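PDB 3CXB: secreted effector protein SifA from Salmonella typhimurium, which alters host cell physiology, being required for endosomal tubulation and the formation of Salmonella-induced filaments, and interacts with host PLEKHM2. Local coordinates for residues Lys202-Ala207 and Gln246-Pro251; Ala208-Gly213 and Leu236-Met241; Asp195-Gln200 and Ile256-Met261; Glu71-Ala76 and Ile155-Leu160. One frame throughout, in Å; residues are numbered along the deposited sequence.

Three of the four contacts share helix 197-220. Contact 3 uses its N-terminal end, contact 1 the next turns and contact 2 the turns after those. Along the chain they are nested, contact 2 inside the loop closed by contact 1 and contact 1 inside that of contact 3. Contacts 1 and 2 touch, with Ala207 CB 3.3 Å from Met239 CE; the centres of contacts 1 and 3 lie about 10 Å apart, those of contacts 2 and 3 about 18 Å. Contact 4 closes earlier in the sequence and joins a helix to the turn that leads into a strand; its centre is about 20 Å from that of contact 3, although their nearest atoms are only about 5 Å apart.

Contact 1: Lys202-Ala207 and Gln246-Pro251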
# COMPACT_ATOMS: atom_id res chain seq x y z
N LYS A 202 2.29 12.83 -6.24
CA LYS A 202 1.41 11.95 -6.97
C LYS A 202 1.74 11.90 -8.45
O LYS A 202 1.79 10.82 -9.03
CB LYS A 202 -0.04 12.39 -6.76
CG LYS A 202 -1.07 11.47 -7.42
CD LYS A 202 -2.47 11.90 -7.03
CE LYS A 202 -3.55 11.05 -7.70
NZ LYS A 202 -4.91 11.53 -7.31
N ALA A 203 1.98 13.04 -9.08
CA ALA A 203 2.29 13.03 -10.51
C ALA A 203 3.71 12.54 -10.75
O ALA A 203 3.93 11.63 -11.54
CB ALA A 203 2.11 14.42 -11.10
N THR A 204 4.67 13.14 -10.05
CA THR A 204 6.08 12.78 -10.20
C THR A 204 6.33 11.29 -10.06
O THR A 204 6.86 10.65 -10.96
CB THR A 204 6.94 13.50 -9.14
OG1 THR A 204 6.88 14.91 -9.36
CG2 THR A 204 8.40 13.04 -9.22
N TYR A 205 5.96 10.77 -8.90
CA TYR A 205 6.14 9.36 -8.57
C TYR A 205 5.49 8.44 -9.60
O TYR A 205 6.15 7.60 -10.20
CB TYR A 205 5.56 9.10 -7.17
CG TYR A 205 6.06 7.84 -6.50
CD1 TYR A 205 5.54 6.58 -6.84
CD2 TYR A 205 7.05 7.90 -5.51
CE1 TYR A 205 6.00 5.43 -6.20
CE2 TYR A 205 7.51 6.75 -4.87
CZ TYR A 205 6.98 5.52 -5.22
OH TYR A 205 7.40 4.39 -4.57
N LEU A 206 4.20 8.62 -9.82
CA LEU A 206 3.50 7.78 -10.76
C LEU A 206 4.02 7.84 -12.19
O LEU A 206 4.14 6.80 -12.84
CB LEU A 206 2.00 8.09 -10.71
CG LEU A 206 1.32 7.59 -9.42
CD1 LEU A 206 -0.10 8.11 -9.30
CD2 LEU A 206 1.32 6.07 -9.44
N ALA A 207 4.33 9.03 -12.69
CA ALA A 207 4.83 9.14 -14.07
C ALA A 207 6.17 8.42 -14.17
O ALA A 207 6.46 7.77 -15.19
CB ALA A 207 4.96 10.61 -14.50
N GLN A 246 1.85 15.86 -16.81
CA GLN A 246 3.27 16.08 -16.60
C GLN A 246 3.61 17.56 -16.64
O GLN A 246 3.40 18.23 -17.65
CB GLN A 246 4.08 15.34 -17.66
CG GLN A 246 5.58 15.30 -17.38
CD GLN A 246 6.37 14.56 -18.46
OE1 GLN A 246 7.59 14.43 -18.36
NE2 GLN A 246 5.67 14.08 -19.48
N LEU A 247 4.12 18.06 -15.53
CA LEU A 247 4.53 19.46 -15.41
C LEU A 247 5.64 19.46 -14.37
O LEU A 247 5.59 20.17 -13.36
CB LEU A 247 3.35 20.32 -14.94
CG LEU A 247 3.38 21.80 -15.37
CD1 LEU A 247 2.11 22.49 -14.88
CD2 LEU A 247 4.61 22.49 -14.81
N GLU A 248 6.64 18.62 -14.63
CA GLU A 248 7.77 18.45 -13.74
C GLU A 248 9.02 19.16 -14.27
O GLU A 248 10.13 18.64 -14.15
CB GLU A 248 8.05 16.95 -13.58
CG GLU A 248 6.79 16.14 -13.28
CD GLU A 248 6.99 14.65 -13.48
OE1 GLU A 248 6.00 13.90 -13.34
OE2 GLU A 248 8.12 14.22 -13.79
N ILE A 249 8.84 20.34 -14.86
CA ILE A 249 9.97 21.08 -15.40
C ILE A 249 10.07 22.52 -14.88
O ILE A 249 9.49 23.43 -15.46
CB ILE A 249 9.90 21.12 -16.95
CG1 ILE A 249 9.84 19.69 -17.50
CG2 ILE A 249 11.13 21.83 -17.50
CD1 ILE A 249 9.79 19.62 -19.02
N PRO A 250 10.80 22.73 -13.78
CA PRO A 250 11.49 21.69 -13.03
C PRO A 250 10.60 21.27 -11.86
O PRO A 250 9.47 21.75 -11.74
CB PRO A 250 12.75 22.40 -12.55
CG PRO A 250 12.20 23.73 -12.18
CD PRO A 250 11.25 24.06 -13.33
N PRO A 251 11.09 20.35 -11.02
CA PRO A 251 10.31 19.89 -9.86
C PRO A 251 10.60 20.80 -8.67
O PRO A 251 11.41 20.44 -7.82
CB PRO A 251 10.86 18.48 -9.62
CG PRO A 251 11.49 18.09 -10.94
CD PRO A 251 12.13 19.37 -11.37
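Glu248 reaches the helix face formed by Ala203, Thr204 and Ala207, but the segment first comes close at Gln246. Gln246 has its CA 6.9 Å from Ala203 CA, and its side chain packs against Phe235 and Met239 of helix 228-241, which also cover Ala207. Two residues on, Glu248 stands over the helix with its CA 6.9 Å from Thr204 CA. There CG stands anti to the carbonyl carbon (chi1 -48°) and the rest of the side chain is extended, sending the carboxylate down onto the helix backbone. Glu248 OE1 lies 3.3 Å from Thr204 CA and 3.6 Å from Ala207 CB. The two alanines, one turn apart, present only methyl groups on this face, and the helix is part of the all-helical C-terminal portion of SifA, which resembles the SopE family of guanine nucleotide exchange factors. Glu248 OE1 also has Ala203 O near it, at 3.6 Å; the same carbonyl accepts Ala207 N at 2.9 Å within the helix. The Glu248 and Thr204 side chains run at a slant to each other, with Glu248 CG 4.1 Å from Thr204 OG1, while that hydroxyl is hydrogen-bonded to Gln200 NE2, one turn earlier in the same helix. Beyond Glu248 the loop leaves the helix at the cis peptide before Pro250.

Contact 2: Ala208-Gly213 and Leu236-Met241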
# COMPACT_ATOMS: atom_id res chain seq x y z
N ALA A 208 6.99 8.51 -13.12
CA ALA A 208 8.28 7.82 -13.11
C ALA A 208 8.07 6.30 -13.16
O ALA A 208 8.83 5.58 -13.83
CB ALA A 208 9.05 8.19 -11.88
N LYS A 209 7.04 5.83 -12.45
CA LYS A 209 6.71 4.41 -12.42
C LYS A 209 6.26 3.99 -13.82
O LYS A 209 6.63 2.92 -14.32
CB LYS A 209 5.58 4.16 -11.42
CG LYS A 209 5.75 2.93 -10.56
CD LYS A 209 7.04 2.99 -9.78
CE LYS A 209 7.03 2.00 -8.62
NZ LYS A 209 8.40 1.80 -8.06
N ILE A 210 5.47 4.84 -14.44
CA ILE A 210 4.98 4.55 -15.78
C ILE A 210 6.14 4.45 -16.75
O ILE A 210 6.13 3.64 -17.67
CB ILE A 210 3.96 5.60 -16.27
CG1 ILE A 210 2.69 5.53 -15.40
CG2 ILE A 210 3.58 5.31 -17.71
CD1 ILE A 210 1.77 6.70 -15.54
N GLN A 211 7.16 5.28 -16.54
CA GLN A 211 8.33 5.24 -17.41
C GLN A 211 9.17 3.97 -17.22
O GLN A 211 9.64 3.38 -18.20
CB GLN A 211 9.21 6.48 -17.20
CG GLN A 211 8.93 7.58 -18.19
CD GLN A 211 9.09 7.12 -19.64
OE1 GLN A 211 10.15 6.62 -20.03
NE2 GLN A 211 8.04 7.29 -20.44
N SER A 212 9.37 3.55 -15.97
CA SER A 212 10.13 2.34 -15.70
C SER A 212 9.43 1.19 -16.43
O SER A 212 10.06 0.48 -17.22
CB SER A 212 10.17 2.06 -14.21
OG SER A 212 10.55 3.24 -13.52
N GLY A 213 8.14 1.03 -16.18
CA GLY A 213 7.41 -0.02 -16.86
C GLY A 213 7.65 -0.04 -18.36
O GLY A 213 7.82 -1.10 -18.96
N LEU A 236 2.06 8.57 -22.59
CA LEU A 236 1.06 9.62 -22.56
C LEU A 236 -0.34 9.08 -22.33
O LEU A 236 -1.17 9.73 -21.67
CB LEU A 236 1.06 10.40 -23.88
CG LEU A 236 2.38 11.07 -24.29
CD1 LEU A 236 2.21 11.68 -25.67
CD2 LEU A 236 2.79 12.13 -23.29
N GLU A 237 -0.60 7.88 -22.87
CA GLU A 237 -1.89 7.23 -22.75
C GLU A 237 -2.16 6.80 -21.31
O GLU A 237 -3.21 7.11 -20.76
CB GLU A 237 -1.93 6.01 -23.68
CG GLU A 237 -3.33 5.54 -24.03
CD GLU A 237 -3.70 5.83 -25.47
OE1 GLU A 237 -4.90 5.72 -25.81
OE2 GLU A 237 -2.79 6.16 -26.27
N THR A 238 -1.20 6.12 -20.69
CA THR A 238 -1.43 5.69 -19.32
C THR A 238 -1.49 6.91 -18.41
O THR A 238 -2.28 6.95 -17.46
CB THR A 238 -0.34 4.73 -18.81
OG1 THR A 238 0.75 5.49 -18.31
CG2 THR A 238 0.15 3.81 -19.93
N MET A 239 -0.67 7.91 -18.67
CA MET A 239 -0.71 9.12 -17.85
C MET A 239 -2.11 9.72 -17.96
O MET A 239 -2.69 10.19 -16.98
CB MET A 239 0.29 10.17 -18.35
CG MET A 239 1.72 9.92 -17.99
SD MET A 239 1.98 10.20 -16.26
CE MET A 239 2.49 11.90 -16.25
N ALA A 240 -2.67 9.68 -19.17
CA ALA A 240 -3.99 10.23 -19.38
C ALA A 240 -5.03 9.46 -18.61
O ALA A 240 -5.83 10.06 -17.89
CB ALA A 240 -4.33 10.24 -20.86
N MET A 241 -5.03 8.15 -18.74
CA MET A 241 -6.01 7.34 -18.03
C MET A 241 -5.99 7.58 -16.53
O MET A 241 -7.01 7.50 -15.87
CB MET A 241 -5.79 5.87 -18.32
CG MET A 241 -6.50 5.37 -19.54
SD MET A 241 -6.00 3.69 -19.97
CE MET A 241 -5.12 4.03 -21.52
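Ile210 and Met239 meet at an oblique angle, the end of one aliphatic chain lying against the thioether of the other. Ile210 CD1 is 3.6 Å from Met239 SD and 4.0 Å from Met239 CG. Two different chain shapes make this possible: Ile210 is extended through chi2 (166°), which carries CD1 outward from its helix, whereas Met239 bends at chi2 (-72°) and again at chi3, presenting its sulfur to the isoleucine. Thr238 is oriented otherwise. The Thr238 and Ile210 side chains run antiparallel beside each other, and the two CA atoms stand 7.4 Å apart, the shortest such separation across the segments. The modelled spacing between their side chains is too tight to be trusted in detail, so the evidence here is of proximity alone. Phe235 adds an aromatic neighbour to Ile210, and Gln317 of helix 307-324 touches Thr238. Elsewhere on the first helix, Ala208 O is gripped twice, by Ser212 N at 3.0 Å and by Ser212 OG at 2.9 Å, from opposite faces of the carbonyl plane. Buried apolar packing of this kind, between the successive helices 197-220 and 228-241, is typical of a helical-bundle core.

Contact 3: Asp195-Gln200 and Ile256-Met261; sequences DGWKAQ and IPIEKM
Trp197 is the first residue of a WxxxE motif, completed by Glu201 on the next turn of the same helix, and its indole reaches across to the start of helix 258-267. The six-membered ring does the touching, at its CZ3-CH2 edge. Ile256 O lies at the ring edge, 3.1 Å from Trp197 CZ3. Pro257 CA is at the same edge, 4.0 Å from Trp197 CZ3. Ile258 crosses the indole at about a right angle, its CG1 3.6 Å from Trp197 CH2 and close to the ring plane as well. Met261 adds a Met-aromatic contact from an oblique position: Met261 SD stands 4.7 Å from the centroid of the Trp197 six-membered ring, 53° off the normal. Pro257 is the N-cap residue of helix 258-267, and its carbonyl O accepts Met261 N at 2.7 Å. Glu201 OE1 makes a weak hydrogen bond to Ile258 N in the first turn, which ties both ends of the motif to one helix start, while the His255 ring meets the indole. Such an intramolecular role of the tryptophan and glutamate is characteristic of WxxxE bacterial effectors, with their SopE-like helical fold.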
# COMPACT_ATOMS: atom_id res chain seq x y z
N ASP A 195 -1.05 19.45 1.74
CA ASP A 195 -2.11 19.25 0.76
C ASP A 195 -1.62 19.54 -0.66
O ASP A 195 -2.15 19.00 -1.63
CB ASP A 195 -3.31 20.15 1.08
CG ASP A 195 -3.93 19.83 2.43
OD1 ASP A 195 -4.36 18.67 2.63
OD2 ASP A 195 -3.98 20.73 3.30
N GLY A 196 -0.61 20.39 -0.76
CA GLY A 196 -0.07 20.73 -2.07
C GLY A 196 0.95 19.73 -2.56
O GLY A 196 0.91 19.32 -3.71
N TRP A 197 1.87 19.34 -1.68
CA TRP A 197 2.91 18.39 -2.04
C TRP A 197 2.33 17.07 -2.58
O TRP A 197 2.95 16.40 -3.40
CB TRP A 197 3.80 18.11 -0.81
CG TRP A 197 3.73 16.72 -0.32
CD1 TRP A 197 2.62 16.08 0.18
CD2 TRP A 197 4.77 15.74 -0.36
NE1 TRP A 197 2.91 14.76 0.44
CE2 TRP A 197 4.22 14.53 0.12
CE3 TRP A 197 6.11 15.77 -0.76
CZ2 TRP A 197 4.97 13.36 0.22
CZ3 TRP A 197 6.86 14.60 -0.66
CH2 TRP A 197 6.28 13.41 -0.18
N LYS A 198 1.13 16.73 -2.12
CA LYS A 198 0.45 15.51 -2.55
C LYS A 198 0.17 15.52 -4.04
O LYS A 198 0.21 14.49 -4.69
CB LYS A 198 -0.86 15.33 -1.80
CG LYS A 198 -0.70 15.05 -0.32
CD LYS A 198 -2.05 14.73 0.28
CE LYS A 198 -1.97 14.55 1.77
NZ LYS A 198 -3.33 14.32 2.35
N ALA A 199 -0.13 16.70 -4.57
CA ALA A 199 -0.43 16.83 -5.98
C ALA A 199 0.86 16.66 -6.79
O ALA A 199 0.84 16.16 -7.91
CB ALA A 199 -1.05 18.18 -6.26
N GLN A 200 1.97 17.07 -6.19
CA GLN A 200 3.26 16.98 -6.84
C GLN A 200 3.74 15.54 -6.86
O GLN A 200 3.90 14.93 -7.92
CB GLN A 200 4.28 17.86 -6.10
CG GLN A 200 5.66 17.89 -6.75
CD GLN A 200 5.64 18.43 -8.18
OE1 GLN A 200 5.20 19.56 -8.42
NE2 GLN A 200 6.12 17.63 -9.12
N ILE A 256 11.00 17.61 -0.97
CA ILE A 256 11.70 16.35 -0.74
C ILE A 256 10.78 15.15 -1.00
O ILE A 256 9.90 14.86 -0.20
CB ILE A 256 12.22 16.27 0.72
CG1 ILE A 256 13.09 17.50 1.04
CG2 ILE A 256 13.01 14.97 0.93
CD1 ILE A 256 13.62 17.55 2.47
N PRO A 257 10.98 14.45 -2.13
CA PRO A 257 10.15 13.30 -2.47
C PRO A 257 10.26 12.14 -1.48
O PRO A 257 11.16 12.11 -0.64
CB PRO A 257 10.63 12.93 -3.87
CG PRO A 257 12.04 13.34 -3.85
CD PRO A 257 11.99 14.68 -3.17
N ILE A 258 9.33 11.19 -1.59
CA ILE A 258 9.31 10.02 -0.72
C ILE A 258 10.61 9.20 -0.80
O ILE A 258 11.09 8.72 0.21
CB ILE A 258 8.11 9.10 -1.03
CG1 ILE A 258 6.81 9.87 -0.79
CG2 ILE A 258 8.15 7.86 -0.16
CD1 ILE A 258 5.57 9.04 -0.94
N GLU A 259 11.17 9.05 -2.00
CA GLU A 259 12.41 8.28 -2.11
C GLU A 259 13.52 8.92 -1.31
O GLU A 259 14.12 8.29 -0.45
CB GLU A 259 12.84 8.17 -3.57
CG GLU A 259 11.88 7.37 -4.42
CD GLU A 259 12.41 7.13 -5.82
OE1 GLU A 259 11.68 6.53 -6.64
OE2 GLU A 259 13.56 7.55 -6.09
N LYS A 260 13.78 10.20 -1.59
CA LYS A 260 14.83 10.93 -0.88
C LYS A 260 14.44 10.93 0.59
O LYS A 260 15.29 10.84 1.49
CB LYS A 260 14.91 12.35 -1.44
CG LYS A 260 16.21 13.10 -1.12
CD LYS A 260 16.26 13.58 0.32
CE LYS A 260 17.48 14.43 0.57
NZ LYS A 260 17.49 14.95 1.96
N MET A 261 13.14 11.00 0.83
CA MET A 261 12.60 11.01 2.17
C MET A 261 13.03 9.76 2.93
O MET A 261 13.48 9.85 4.07
CB MET A 261 11.08 11.06 2.08
CG MET A 261 10.45 12.15 2.88
SD MET A 261 8.76 12.46 2.36
CE MET A 261 7.85 11.61 3.69

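Contact 4: Glu71-Ala76 and Ile155-Leu160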
# COMPACT_ATOMS: atom_id res chain seq x y z
N GLU A 71 -12.12 1.32 3.44
CA GLU A 71 -13.17 1.71 2.53
C GLU A 71 -14.44 1.67 3.39
O GLU A 71 -15.35 2.48 3.24
CB GLU A 71 -13.26 0.73 1.35
CG GLU A 71 -12.30 1.06 0.18
CD GLU A 71 -12.23 -0.03 -0.90
OE1 GLU A 71 -13.30 -0.54 -1.31
OE2 GLU A 71 -11.10 -0.36 -1.34
N LEU A 72 -14.49 0.73 4.31
CA LEU A 72 -15.64 0.63 5.18
C LEU A 72 -15.67 1.84 6.11
O LEU A 72 -16.69 2.52 6.21
CB LEU A 72 -15.59 -0.67 6.00
CG LEU A 72 -15.85 -1.95 5.21
CD1 LEU A 72 -15.36 -3.15 5.97
CD2 LEU A 72 -17.37 -2.08 4.92
N LYS A 73 -14.55 2.11 6.76
CA LYS A 73 -14.47 3.23 7.68
C LYS A 73 -14.87 4.51 6.96
O LYS A 73 -15.68 5.29 7.46
CB LYS A 73 -13.06 3.35 8.23
CG LYS A 73 -12.93 4.40 9.31
CD LYS A 73 -11.49 4.50 9.78
CE LYS A 73 -11.26 5.69 10.68
NZ LYS A 73 -9.79 5.90 10.87
N GLU A 74 -14.32 4.70 5.77
CA GLU A 74 -14.63 5.88 4.97
C GLU A 74 -16.12 5.88 4.58
O GLU A 74 -16.73 6.94 4.49
CB GLU A 74 -13.74 5.89 3.73
CG GLU A 74 -13.50 7.27 3.10
CD GLU A 74 -14.74 7.87 2.44
OE1 GLU A 74 -15.41 7.15 1.65
OE2 GLU A 74 -15.05 9.05 2.69
N LEU A 75 -16.72 4.71 4.37
CA LEU A 75 -18.14 4.67 4.00
C LEU A 75 -19.10 4.95 5.15
O LEU A 75 -20.24 5.38 4.94
CB LEU A 75 -18.50 3.30 3.40
CG LEU A 75 -17.96 2.98 2.01
CD1 LEU A 75 -18.33 1.54 1.64
CD2 LEU A 75 -18.53 3.96 0.99
N ALA A 76 -18.65 4.71 6.37
CA ALA A 76 -19.51 4.93 7.52
C ALA A 76 -19.57 6.41 7.85
O ALA A 76 -18.64 7.15 7.53
CB ALA A 76 -18.99 4.14 8.71
N ILE A 155 -2.21 10.70 10.01
CA ILE A 155 -1.94 11.76 9.05
C ILE A 155 -2.37 11.29 7.67
O ILE A 155 -2.75 12.09 6.83
CB ILE A 155 -0.45 12.16 9.03
CG1 ILE A 155 -0.15 12.99 10.27
CG2 ILE A 155 -0.11 12.97 7.79
CD1 ILE A 155 -1.11 14.17 10.43
N VAL A 156 -2.28 9.99 7.44
CA VAL A 156 -2.68 9.38 6.19
C VAL A 156 -3.95 8.54 6.41
O VAL A 156 -4.57 8.06 5.45
CB VAL A 156 -1.59 8.46 5.66
CG1 VAL A 156 -0.44 9.26 5.14
CG2 VAL A 156 -1.13 7.54 6.77
N ASP A 157 -4.32 8.39 7.68
CA ASP A 157 -5.47 7.58 8.11
C ASP A 157 -5.34 6.20 7.48
O ASP A 157 -6.22 5.71 6.77
CB ASP A 157 -6.78 8.23 7.69
CG ASP A 157 -7.97 7.46 8.18
OD1 ASP A 157 -7.80 6.56 9.02
OD2 ASP A 157 -9.08 7.77 7.72
N TYR A 158 -4.22 5.57 7.77
CA TYR A 158 -3.92 4.26 7.24
C TYR A 158 -2.63 3.82 7.90
O TYR A 158 -1.84 4.65 8.35
CB TYR A 158 -3.65 4.39 5.74
CG TYR A 158 -3.84 3.10 4.98
CD1 TYR A 158 -5.12 2.69 4.60
CD2 TYR A 158 -2.75 2.33 4.60
CE1 TYR A 158 -5.30 1.53 3.84
CE2 TYR A 158 -2.92 1.17 3.85
CZ TYR A 158 -4.21 0.78 3.47
OH TYR A 158 -4.40 -0.35 2.69
N PRO A 159 -2.38 2.50 7.98
CA PRO A 159 -1.12 2.12 8.62
C PRO A 159 0.02 2.37 7.63
O PRO A 159 -0.15 2.22 6.42
CB PRO A 159 -1.32 0.65 8.94
CG PRO A 159 -2.30 0.20 7.93
CD PRO A 159 -3.26 1.33 7.83
N LEU A 160 1.17 2.79 8.15
CA LEU A 160 2.30 3.06 7.27
C LEU A 160 3.54 2.38 7.82
O LEU A 160 3.66 2.14 9.04
CB LEU A 160 2.52 4.58 7.12
CG LEU A 160 3.28 5.40 8.18
CD1 LEU A 160 2.83 4.98 9.59
CD2 LEU A 160 4.78 5.20 8.05
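The carboxylate of Asp157 is met by Lys73 NZ at OD1, on the syn side and 25° out of the carboxylate plane. Lys73 NZ and Asp157 OD1 are 2.8 Å apart, a salt bridge that is also a hydrogen bond; Asp157 OD2 is 3.7 Å from Lys73 NZ, so the ammonium group favours one oxygen rather than bridging both. Tyr152 OH is hydrogen-bonded to the same OD1. Two donors on one atom would be expected to hold the carboxylate in rotation and to favour its charged form. The second flat group, the ring of Tyr158, has Pro159 CD over one face, 3.3 Å above the plane and displaced toward the rim; the rings of Phe70 and His300 also meet it, and its OH is hydrogen-bonded to Thr66 OG1. Lys73 gets to the acid by full extension: CG is anti to the backbone N (chi1 -174°), and every later torsion is anti too. The Asp157 backbone is in the left-handed region (phi 52°), and this residue faces Ser153 together with Tyr158, forming a G1 beta bulge in the turn between strands 145-153 and 158-167. Helix 62-75 thus lies beside the beginning of strand 158-167, the middle strand of a three-stranded antiparallel sheet, with Phe70 against Asp157 and Pro159; another side of helix 62-75, through Leu72, packs on helix 42-54, while Ile155 and Val156 of the turn touch helix 180-187.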